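Local coordinates for fibrinogen-binding protein (Staphylococcus aureus subsp. aureus, PDB 3T49) that probably inhibits complement by engaging the C3b-containing convertases, as a secreted virulence factor of the staphylococcal complement inhibitor family (SCIN-B), at residues Y29-I34 with I63-I67; L9-L13 with A41-L45. All blocks are in the same frame, centred on the assembly; numbering follows the deposited sequence.

Contact 1 (Y29-I34 with I63-I67). With SO4 (sulfate ion), chain F; SO4 (sulfate ion), chain G.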
ATOM      1  N   TYR A  29       1.169   8.296  10.868  1.00 11.57           N
ATOM      2  CA  TYR A  29       1.081   6.852  10.739  1.00 11.47           C
ATOM      3  C   TYR A  29       0.702   6.435   9.323  1.00  8.96           C
ATOM      4  O   TYR A  29       1.248   5.461   8.804  1.00 10.14           O
ATOM      5  CB  TYR A  29       0.058   6.282  11.752  1.00 11.60           C
ATOM      6  CG  TYR A  29      -0.278   4.842  11.493  1.00 12.05           C
ATOM      7  CD1 TYR A  29       0.523   3.821  11.975  1.00 13.73           C
ATOM      8  CD2 TYR A  29      -1.411   4.499  10.748  1.00 12.58           C
ATOM      9  CE1 TYR A  29       0.233   2.507  11.714  1.00 14.24           C
ATOM     10  CE2 TYR A  29      -1.700   3.196  10.468  1.00 12.81           C
ATOM     11  CZ  TYR A  29      -0.885   2.189  10.966  1.00 13.94           C
ATOM     12  OH  TYR A  29      -1.166   0.867  10.689  1.00 16.99           O
ATOM     13  N   TYR A  30      -0.277   7.120   8.724  1.00  9.76           N
ATOM     14  CA  TYR A  30      -0.835   6.628   7.486  1.00  9.97           C
ATOM     15  C   TYR A  30       0.192   6.662   6.358  1.00  9.64           C
ATOM     16  O   TYR A  30       0.430   5.653   5.691  1.00 11.00           O
ATOM     17  CB  TYR A  30      -2.162   7.364   7.155  1.00 10.66           C
ATOM     18  CG  TYR A  30      -3.170   7.050   8.221  1.00 10.49           C
ATOM     19  CD1 TYR A  30      -3.866   5.840   8.195  1.00 11.63           C
ATOM     20  CD2 TYR A  30      -3.354   7.903   9.291  1.00 12.92           C
ATOM     21  CE1 TYR A  30      -4.735   5.520   9.214  1.00 13.33           C
ATOM     22  CE2 TYR A  30      -4.242   7.581  10.331  1.00 12.75           C
ATOM     23  CZ  TYR A  30      -4.900   6.391  10.256  1.00 12.97           C
ATOM     24  OH  TYR A  30      -5.756   6.042  11.282  1.00 17.77           O
ATOM     25  N   LYS A  31       0.829   7.799   6.168  1.00  9.66           N
ATOM     26  CA  LYS A  31       1.855   7.888   5.133  1.00 10.31           C
ATOM     27  C   LYS A  31       3.027   6.950   5.396  1.00 10.66           C
ATOM     28  O   LYS A  31       3.540   6.317   4.473  1.00 10.03           O
ATOM     29  CB  LYS A  31       2.329   9.321   4.985  1.00 11.96           C
ATOM     30  CG  LYS A  31       3.220   9.487   3.748  1.00 15.18           C
ATOM     31  CD  LYS A  31       3.581  10.933   3.493  1.00 18.65           C
ATOM     32  CE  LYS A  31       4.756  11.000   2.523  1.00 26.03           C
ATOM     33  NZ  LYS A  31       6.067  10.712   3.237  1.00 40.04           N
ATOM     34  N   ARG A  32       3.475   6.836   6.635  0.96  9.38           N
ATOM     35  CA  ARG A  32       4.622   5.966   6.863  0.96 10.38           C
ATOM     36  C   ARG A  32       4.282   4.496   6.662  0.96  9.23           C
ATOM     37  O   ARG A  32       5.143   3.737   6.226  0.96 10.43           O
ATOM     38  CB  ARG A  32       5.356   6.250   8.185  0.96 16.83           C
ATOM     39  CG  ARG A  32       4.660   5.799   9.428  0.96 18.52           C
ATOM     40  CD  ARG A  32       5.626   5.747  10.660  0.96 19.16           C
ATOM     41  NE  ARG A  32       4.815   5.543  11.861  0.96 19.71           N
ATOM     42  CZ  ARG A  32       4.281   6.519  12.584  0.96 19.05           C
ATOM     43  NH1 ARG A  32       4.468   7.786  12.296  0.96 24.30           N
ATOM     44  NH2 ARG A  32       3.528   6.194  13.622  0.96 22.62           N
ATOM     45  N   THR A  33       3.022   4.105   6.878  1.00  9.97           N
ATOM     46  CA  THR A  33       2.600   2.746   6.585  1.00  9.65           C
ATOM     47  C   THR A  33       2.564   2.499   5.063  1.00  8.65           C
ATOM     48  O   THR A  33       3.005   1.450   4.572  1.00  9.48           O
ATOM     49  CB  THR A  33       1.255   2.435   7.276  1.00 11.17           C
ATOM     50  OG1 THR A  33       1.416   2.622   8.686  1.00 12.39           O
ATOM     51  CG2 THR A  33       0.843   1.002   7.005  1.00 14.40           C
ATOM     52  N   ILE A  34       2.080   3.485   4.327  1.00  8.31           N
ATOM     53  CA  ILE A  34       2.139   3.383   2.882  1.00  9.14           C
ATOM     54  C   ILE A  34       3.592   3.256   2.390  1.00  8.83           C
ATOM     55  O   ILE A  34       3.914   2.386   1.589  1.00 10.01           O
ATOM     56  CB  ILE A  34       1.453   4.559   2.220  1.00 10.57           C
ATOM     57  CG1 ILE A  34      -0.054   4.543   2.508  1.00 10.34           C
ATOM     58  CG2 ILE A  34       1.708   4.509   0.715  1.00 11.94           C
ATOM     59  CD1 ILE A  34      -0.734   5.854   2.217  1.00 11.51           C
ATOM     60  N   ILE A  63      -4.494  -0.427   4.541  1.00  8.77           N
ATOM     61  CA  ILE A  63      -4.252   0.996   4.804  1.00  8.59           C
ATOM     62  C   ILE A  63      -5.099   1.882   3.872  1.00  8.34           C
ATOM     63  O   ILE A  63      -5.592   2.933   4.296  1.00  8.09           O
ATOM     64  CB  ILE A  63      -2.729   1.350   4.766  1.00  9.93           C
ATOM     65  CG1 ILE A  63      -2.433   2.691   5.471  1.00 11.73           C
ATOM     66  CG2 ILE A  63      -2.186   1.367   3.326  1.00  9.84           C
ATOM     67  CD1 ILE A  63      -2.664   2.669   6.968  1.00 13.53           C
ATOM     68  N   TYR A  64      -5.326   1.476   2.627  1.00  7.48           N
ATOM     69  CA  TYR A  64      -6.177   2.249   1.736  1.00  7.75           C
ATOM     70  C   TYR A  64      -7.602   2.276   2.272  1.00  7.87           C
ATOM     71  O   TYR A  64      -8.265   3.307   2.215  1.00  8.50           O
ATOM     72  CB  TYR A  64      -6.179   1.653   0.322  1.00  7.92           C
ATOM     73  CG  TYR A  64      -4.870   1.720  -0.431  1.00  8.35           C
ATOM     74  CD1 TYR A  64      -3.784   2.471   0.010  1.00  9.18           C
ATOM     75  CD2 TYR A  64      -4.733   1.021  -1.615  1.00  9.08           C
ATOM     76  CE1 TYR A  64      -2.602   2.506  -0.715  1.00  9.17           C
ATOM     77  CE2 TYR A  64      -3.566   1.061  -2.346  1.00  9.63           C
ATOM     78  CZ  TYR A  64      -2.498   1.793  -1.894  1.00  8.53           C
ATOM     79  OH  TYR A  64      -1.318   1.827  -2.621  1.00  9.21           O
ATOM     80  N   LYS A  65      -8.120   1.146   2.755  1.00  8.91           N
ATOM     81  CA  LYS A  65      -9.476   1.084   3.324  1.00  8.92           C
ATOM     82  C   LYS A  65      -9.561   1.974   4.554  1.00  9.85           C
ATOM     83  O   LYS A  65     -10.572   2.686   4.725  1.00 10.65           O
ATOM     84  CB  LYS A  65      -9.839  -0.361   3.661  1.00 10.84           C
ATOM     85  CG  LYS A  65     -11.284  -0.487   4.134  1.00 17.99           C
ATOM     86  CD  LYS A  65     -11.682  -1.964   4.258  1.00 22.20           C
ATOM     87  CE  LYS A  65     -13.201  -2.076   4.494  1.00 27.26           C
ATOM     88  NZ  LYS A  65     -13.667  -3.468   4.706  1.00 37.48           N
ATOM     89  N   GLU A  66      -8.554   1.934   5.424  1.00  9.04           N
ATOM     90  CA  GLU A  66      -8.538   2.783   6.623  1.00  9.64           C
ATOM     91  C   GLU A  66      -8.592   4.263   6.251  1.00  8.70           C
ATOM     92  O   GLU A  66      -9.350   5.043   6.858  1.00  9.29           O
ATOM     93  CB  GLU A  66      -7.333   2.490   7.519  1.00 11.94           C
ATOM     94  CG  GLU A  66      -7.508   1.192   8.259  1.00 18.04           C
ATOM     95  CD  GLU A  66      -6.256   0.595   8.828  1.00 19.55           C
ATOM     96  OE1 GLU A  66      -5.156   0.957   8.404  1.00 19.79           O
ATOM     97  OE2 GLU A  66      -6.382  -0.325   9.674  1.00 24.65           O
ATOM     98  N   ILE A  67      -7.805   4.653   5.262  1.00  8.05           N
ATOM     99  CA  ILE A  67      -7.757   6.040   4.837  1.00  8.44           C
ATOM    100  C   ILE A  67      -9.084   6.437   4.222  1.00  8.43           C
ATOM    101  O   ILE A  67      -9.635   7.502   4.568  1.00  8.86           O
ATOM    102  CB  ILE A  67      -6.589   6.262   3.875  1.00  7.52           C
ATOM    103  CG1 ILE A  67      -5.262   6.165   4.641  1.00  8.49           C
ATOM    104  CG2 ILE A  67      -6.721   7.601   3.186  1.00  8.28           C
ATOM    105  CD1 ILE A  67      -4.055   6.055   3.723  1.00  9.00           C
TER
HETATM  106  S   SO4 F 501       4.117   2.317  13.592  0.65 28.61           S
HETATM  107  O1  SO4 F 501       4.588   2.766  12.283  0.65 23.26           O
HETATM  108  O2  SO4 F 501       5.265   1.886  14.383  0.65 35.13           O
HETATM  109  O3  SO4 F 501       3.423   3.405  14.265  0.65 30.33           O
HETATM  110  O4  SO4 F 501       3.202   1.195  13.415  0.65 36.17           O
HETATM  111  S   SO4 G 504       6.090  14.263   4.398  0.61 32.14           S
HETATM  112  O1  SO4 G 504       6.318  13.723   3.062  0.61 44.57           O
HETATM  113  O2  SO4 G 504       7.162  15.198   4.729  0.61 35.92           O
HETATM  114  O3  SO4 G 504       4.813  14.966   4.463  0.61 37.97           O
HETATM  115  O4  SO4 G 504       6.089  13.167   5.356  0.61 22.65           O
HETATM  116  O   HOH W   1      -2.777  -0.446   8.772  1.00 19.94           O
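Y29, in the first turn of helix 28-47, starts off sideways, but its ring reaches I63, CE2 lying 3.7 Å from I63 CD1, and a water 2.8 Å from both Y29 OH and E66 OE1 links the two side chains. E66 also forms a salt bridge with K62. Next, Y30 wedges its ring between I63 and I67, with CD1 3.6 Å from I63 CD1 and 3.8 Å from I67 CG1. The two helix segments run antiparallel (158°), axes 10.7 Å apart at closest approach, as neighbours in an up-and-down helical bundle, and I63 is a knob in the hole formed by Y29, Y30, T33 and I34. K31 and R32 face solvent instead; R32 NE and NH2 donate to O1 (2.8 Å) and O3 (2.9 Å) of a sulfate probably from the crystallisation liquor. T33 OG1 donates a hydrogen bond to Y29 O (2.8 Å), one turn back, while T33 CG2 reaches I63 CD1 at 3.9 Å. I34, buried, sets CG1 3.9 Å from I63 CG2 and CD1 3.7 Å from I67 CD1.

Contact 2 (L9-L13 with A41-L45)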
ATOM      1  N   LEU A   9      -0.686  -6.660  -7.215  1.00 11.32           N
ATOM      2  CA  LEU A   9       0.148  -5.830  -6.354  1.00 10.63           C
ATOM      3  C   LEU A   9       0.601  -4.582  -7.092  1.00 10.25           C
ATOM      4  O   LEU A   9       0.594  -3.497  -6.515  1.00 10.85           O
ATOM      5  CB  LEU A   9       1.322  -6.637  -5.838  1.00  9.80           C
ATOM      6  CG  LEU A   9       2.262  -5.917  -4.897  1.00  9.35           C
ATOM      7  CD1 LEU A   9       1.540  -5.289  -3.697  1.00 10.15           C
ATOM      8  CD2 LEU A   9       3.349  -6.876  -4.444  1.00  9.77           C
ATOM      9  N   ARG A  10       0.981  -4.672  -8.364  1.00 10.18           N
ATOM     10  CA  ARG A  10       1.320  -3.483  -9.124  1.00 10.98           C
ATOM     11  C   ARG A  10       0.132  -2.499  -9.204  1.00 10.35           C
ATOM     12  O   ARG A  10       0.338  -1.286  -9.084  1.00 11.28           O
ATOM     13  CB  ARG A  10       1.842  -3.891 -10.524  1.00 14.91           C
ATOM     14  CG  ARG A  10       2.291  -2.714 -11.434  1.00 19.70           C
ATOM     15  CD  ARG A  10       3.183  -1.662 -10.771  1.00 20.65           C
ATOM     16  NE  ARG A  10       4.523  -2.156 -10.428  1.00 21.04           N
ATOM     17  CZ  ARG A  10       5.497  -1.428  -9.889  1.00 18.94           C
ATOM     18  NH1 ARG A  10       5.290  -0.153  -9.580  1.00 24.85           N
ATOM     19  NH2 ARG A  10       6.677  -1.973  -9.622  1.00 27.40           N
ATOM     20  N   THR A  11      -1.072  -3.015  -9.411  1.00 11.63           N
ATOM     21  CA  THR A  11      -2.262  -2.166  -9.456  1.00 12.77           C
ATOM     22  C   THR A  11      -2.393  -1.398  -8.147  1.00  9.99           C
ATOM     23  O   THR A  11      -2.683  -0.195  -8.149  1.00 12.18           O
ATOM     24  CB  THR A  11      -3.499  -2.988  -9.751  1.00 16.17           C
ATOM     25  OG1 THR A  11      -3.388  -3.494 -11.101  1.00 18.76           O
ATOM     26  CG2 THR A  11      -4.775  -2.159  -9.636  1.00 23.54           C
ATOM     27  N   LEU A  12      -2.168  -2.064  -7.018  1.00 10.43           N
ATOM     28  CA  LEU A  12      -2.221  -1.363  -5.724  1.00  9.79           C
ATOM     29  C   LEU A  12      -1.120  -0.331  -5.621  1.00  9.42           C
ATOM     30  O   LEU A  12      -1.358   0.787  -5.130  1.00 10.44           O
ATOM     31  CB  LEU A  12      -2.171  -2.346  -4.553  1.00 10.79           C
ATOM     32  CG  LEU A  12      -3.421  -3.179  -4.381  1.00 13.16           C
ATOM     33  CD1 LEU A  12      -3.082  -4.391  -3.521  1.00 13.85           C
ATOM     34  CD2 LEU A  12      -4.569  -2.428  -3.774  1.00 14.77           C
ATOM     35  N   LEU A  13       0.090  -0.677  -6.060  1.00  9.69           N
ATOM     36  CA  LEU A  13       1.215   0.263  -6.023  1.00 10.98           C
ATOM     37  C   LEU A  13       0.946   1.490  -6.861  1.00 11.63           C
ATOM     38  O   LEU A  13       1.418   2.595  -6.545  1.00 12.21           O
ATOM     39  CB  LEU A  13       2.495  -0.387  -6.516  1.00 13.76           C
ATOM     40  CG  LEU A  13       3.235  -1.200  -5.500  1.00 15.65           C
ATOM     41  CD1 LEU A  13       4.428  -1.900  -6.208  1.00 15.21           C
ATOM     42  CD2 LEU A  13       3.719  -0.261  -4.359  1.00 16.40           C
ATOM     43  N   ALA A  41       6.596  -3.995  -1.148  1.00 10.88           N
ATOM     44  CA  ALA A  41       5.972  -4.436  -2.419  1.00  8.93           C
ATOM     45  C   ALA A  41       6.963  -4.413  -3.560  1.00 10.63           C
ATOM     46  O   ALA A  41       7.066  -5.381  -4.341  1.00 11.12           O
ATOM     47  CB  ALA A  41       4.796  -3.569  -2.775  1.00 11.43           C
ATOM     48  N   LYS A  42       7.708  -3.322  -3.683  1.00 11.42           N
ATOM     49  CA  LYS A  42       8.652  -3.220  -4.793  1.00 11.88           C
ATOM     50  C   LYS A  42       9.742  -4.253  -4.689  1.00 10.68           C
ATOM     51  O   LYS A  42      10.127  -4.845  -5.708  1.00 12.94           O
ATOM     52  CB  LYS A  42       9.210  -1.803  -4.888  1.00 12.46           C
ATOM     53  CG  LYS A  42       8.165  -0.810  -5.253  1.00 14.89           C
ATOM     54  CD  LYS A  42       8.664   0.628  -5.295  1.00 16.99           C
ATOM     55  CE  LYS A  42       7.529   1.549  -5.688  1.00 23.31           C
ATOM     56  NZ  LYS A  42       7.936   2.964  -5.906  1.00 31.45           N
ATOM     57  N   ALA A  43      10.231  -4.513  -3.488  1.00 10.16           N
ATOM     58  CA  ALA A  43      11.254  -5.542  -3.289  1.00 12.31           C
ATOM     59  C   ALA A  43      10.703  -6.925  -3.558  1.00 11.59           C
ATOM     60  O   ALA A  43      11.409  -7.758  -4.152  1.00 14.13           O
ATOM     61  CB  ALA A  43      11.810  -5.465  -1.876  1.00 14.28           C
ATOM     62  N   ALA A  44       9.470  -7.181  -3.147  1.00 11.60           N
ATOM     63  CA  ALA A  44       8.849  -8.491  -3.348  1.00 11.14           C
ATOM     64  C   ALA A  44       8.654  -8.765  -4.823  1.00  9.94           C
ATOM     65  O   ALA A  44       8.890  -9.893  -5.291  1.00 11.42           O
ATOM     66  CB  ALA A  44       7.548  -8.554  -2.643  1.00 12.84           C
ATOM     67  N   LEU A  45       8.240  -7.759  -5.568  1.00 10.14           N
ATOM     68  CA  LEU A  45       8.116  -7.935  -7.024  1.00 11.43           C
ATOM     69  C   LEU A  45       9.472  -8.257  -7.658  1.00 10.64           C
ATOM     70  O   LEU A  45       9.593  -9.196  -8.430  1.00 13.85           O
ATOM     71  CB  LEU A  45       7.493  -6.705  -7.664  1.00 11.82           C
ATOM     72  CG  LEU A  45       6.003  -6.479  -7.374  1.00 13.01           C
ATOM     73  CD1 LEU A  45       5.627  -5.087  -7.707  1.00 13.88           C
ATOM     74  CD2 LEU A  45       5.174  -7.488  -8.150  1.00 15.13           C
TER
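Helix segments 9-13 and 41-45 run antiparallel at 150°, their axes 10.7 Å apart at closest approach, and L9 and A41 mark the register with CA atoms 7.2 Å apart. Residues one turn apart face across on each side, L9 and L13 against A41 and L45, so the interface is almost wholly aliphatic. The small A41 CB is touched by both leucines, 3.8 Å from L9 CD1 and 3.8 Å from L13 CD2. L45 fills more of the space: its CD1 meets L13 CD1 at 3.7 Å, and its CG lies 4.0 Å from L9 CD2. At the solvent margin, R10 folds back so that NH2 comes within 3.8 Å of L45 CD1, and the aliphatic part of K42 lies against L13, CG 4.0 Å from L13 CD1. L45 and A44 also touch M53 of helix 50-72. The short N-terminal helix 5-13 thus packs on helix 28-47 through a leucine-alanine layer, an arrangement characteristic of antiparallel helical bundles such as the SCIN fold.

In the fold
Both contacts use helix 28-47, but at different ends: contact 1 takes its first turns and contact 2 its later ones, their centres about 15 Å apart and on opposite sides of the chain's centre. Along the chain the segments alternate, 9-13, 29-34, 41-45, 63-67, so the two pairings cross and tie the N-terminal helix 5-13 and the later part of helix 50-72 to the same helix, 28-47. A direct bridge joins them: Y64 OH lies 2.7 Å from L12 O, a probable hydrogen bond between helix 50-72 and helix 5-13. Helix 16-22 also contributes to this largely helical bundle, its Y19 touching I34 and I67 of contact 1.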